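PDB 4BGV: malate dehydrogenase from Picrophilus torridus, which probably catalyses the reversible, NAD-dependent oxidation of malate to oxaloacetate in the tricarboxylic acid cycle. Local coordinates for residues Pro197-Leu201 against Leu202-Lys206. Numbering follows the deposited sequence. Where two conformers were deposited one is given.
Sequences PIEDL and LPREK
Leu202 N donates to Ile198 O at 3.0 Å, and the same carbonyl oxygen accepts from Leu201 N at 2.9 Å, so one acceptor gathers two successive amides. Glu199 and Arg204 add a salt bridge over the turn, OE2 of Glu199 lying 2.9 Å from NH2 of Arg204. The carboxylate oxygen sits at the edge of the guanidinium and in its plane, but the two flat groups are turned 81° apart, so only one oxygen and one nitrogen meet, and the N-H...O angle of 116° marks the hydrogen bond within the pair as weak. Arg204 gets there through two bends in its chain, at chi2 and chi3, which bring it alongside the extended Glu199; its NH1 forms a second salt bridge, to Asp208. A water donates to both Glu199 O and Leu202 O, each at 2.7 Å, bridging two carbonyl oxygens that lie 3.7 Å apart. Asp200 N bonds to Pro197 O, and residues 198-200, with helical phi and psi, make a short turn between strand 196-197 and helix 204-215. Pro203 takes the N-cap position of that helix, in the alpha/beta C-terminal domain of the LDH/MDH superfamily. In the conformer of Ile198 given, one of two deposited, CD1 of Leu202 rests 4.1 Å from CG1 of this buried residue, the two side chains running side by side in the same direction; the approach is less certain for that reason. Both reach Leu165 of helix 150-165 and Ile207 of helix 204-215, while Leu201 packs on Tyr289 of the second subunit. With an alanine in place of Leu202 the isobutyl group is gone, which would probably cost Ile198 an apolar neighbour and open a gap against Leu165 and Ile207.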
loop_
_atom_site.group_PDB
_atom_site.type_symbol
_atom_site.label_atom_id
_atom_site.label_comp_id
_atom_site.label_asym_id
_atom_site.label_seq_id
_atom_site.Cartn_x
_atom_site.Cartn_y
_atom_site.Cartn_z
ATOM N N PRO A 197 -7.979 -10.877 26.992
ATOM C CA PRO A 197 -9.426 -11.033 26.790
ATOM C C PRO A 197 -10.178 -9.749 27.079
ATOM O O PRO A 197 -9.835 -8.996 28.002
ATOM C CB PRO A 197 -9.808 -12.132 27.797
ATOM C CG PRO A 197 -8.544 -12.908 27.967
ATOM C CD PRO A 197 -7.458 -11.870 27.954
ATOM N N ILE A 198 -11.193 -9.475 26.266
ATOM C CA ILE A 198 -11.981 -8.269 26.420
ATOM C C ILE A 198 -12.715 -8.243 27.771
ATOM O O ILE A 198 -13.008 -7.177 28.320
ATOM C CB ILE A 198 -12.963 -8.135 25.233
ATOM C CG1 ILE A 198 -12.964 -6.713 24.690
ATOM C CG2 ILE A 198 -14.341 -8.667 25.570
ATOM C CD1 ILE A 198 -11.815 -6.470 23.744
ATOM N N GLU A 199 -13.011 -9.426 28.309
ATOM C CA GLU A 199 -13.670 -9.498 29.614
ATOM C C GLU A 199 -12.806 -8.968 30.747
ATOM O O GLU A 199 -13.331 -8.636 31.810
ATOM C CB GLU A 199 -14.114 -10.926 29.944
ATOM C CG GLU A 199 -15.388 -11.331 29.244
ATOM C CD GLU A 199 -15.591 -12.836 29.219
ATOM O OE1 GLU A 199 -14.689 -13.564 28.734
ATOM O OE2 GLU A 199 -16.658 -13.291 29.680
ATOM N N ASP A 200 -11.490 -8.930 30.535
ATOM C CA ASP A 200 -10.565 -8.337 31.493
ATOM C C ASP A 200 -10.450 -6.828 31.319
ATOM O O ASP A 200 -9.842 -6.167 32.147
ATOM C CB ASP A 200 -9.160 -8.930 31.344
ATOM C CG ASP A 200 -9.112 -10.405 31.670
ATOM O OD1 ASP A 200 -10.100 -10.922 32.227
ATOM O OD2 ASP A 200 -8.089 -11.049 31.363
ATOM N N LEU A 201 -11.020 -6.292 30.242
ATOM C CA LEU A 201 -10.772 -4.903 29.864
ATOM C C LEU A 201 -12.021 -4.022 29.949
ATOM O O LEU A 201 -11.916 -2.813 30.126
ATOM C CB LEU A 201 -10.184 -4.846 28.448
ATOM C CG LEU A 201 -8.815 -5.510 28.237
ATOM C CD1 LEU A 201 -8.382 -5.445 26.776
ATOM C CD2 LEU A 201 -7.776 -4.842 29.129
ATOM N N LEU A 202 -13.193 -4.635 29.808
ATOM C CA LEU A 202 -14.462 -3.907 29.788
ATOM C C LEU A 202 -15.478 -4.576 30.704
ATOM O O LEU A 202 -15.467 -5.796 30.846
ATOM C CB LEU A 202 -15.021 -3.860 28.361
ATOM C CG LEU A 202 -14.324 -2.974 27.325
ATOM C CD1 LEU A 202 -14.831 -3.269 25.902
ATOM C CD2 LEU A 202 -14.519 -1.509 27.662
ATOM N N PRO A 203 -16.368 -3.777 31.328
ATOM C CA PRO A 203 -17.468 -4.338 32.122
ATOM C C PRO A 203 -18.401 -5.136 31.219
ATOM O O PRO A 203 -18.573 -4.802 30.047
ATOM C CB PRO A 203 -18.192 -3.101 32.654
ATOM C CG PRO A 203 -17.204 -1.982 32.532
ATOM C CD PRO A 203 -16.343 -2.307 31.367
ATOM N N ARG A 204 -18.980 -6.200 31.759
ATOM C CA ARG A 204 -19.899 -7.043 31.002
ATOM C C ARG A 204 -21.018 -6.226 30.350
ATOM O O ARG A 204 -21.392 -6.477 29.201
ATOM C CB ARG A 204 -20.467 -8.133 31.917
ATOM C CG ARG A 204 -21.756 -8.795 31.441
ATOM C CD ARG A 204 -21.607 -9.504 30.103
ATOM N NE ARG A 204 -20.498 -10.450 30.069
ATOM C CZ ARG A 204 -20.235 -11.240 29.033
ATOM N NH1 ARG A 204 -21.011 -11.193 27.955
ATOM N NH2 ARG A 204 -19.207 -12.080 29.077
ATOM N N GLU A 205 -21.532 -5.242 31.078
ATOM C CA GLU A 205 -22.610 -4.401 30.573
ATOM C C GLU A 205 -22.211 -3.724 29.264
ATOM O O GLU A 205 -23.002 -3.679 28.317
ATOM C CB GLU A 205 -22.999 -3.340 31.598
ATOM C CG GLU A 205 -24.487 -3.091 31.663
ATOM C CD GLU A 205 -25.098 -2.900 30.288
ATOM O OE1 GLU A 205 -24.901 -1.818 29.701
ATOM O OE2 GLU A 205 -25.762 -3.835 29.785
ATOM N N LYS A 206 -20.986 -3.207 29.219
ATOM C CA LYS A 206 -20.496 -2.536 28.018
ATOM C C LYS A 206 -20.297 -3.524 26.874
ATOM O O LYS A 206 -20.578 -3.206 25.708
ATOM C CB LYS A 206 -19.195 -1.780 28.305
ATOM C CG LYS A 206 -18.668 -1.013 27.106
ATOM C CD LYS A 206 -19.713 -0.029 26.558
ATOM C CE LYS A 206 -20.060 1.060 27.568
ATOM N NZ LYS A 206 -20.994 2.076 26.968
HETATM O O HOH W 1 -15.973 -8.157 32.030
#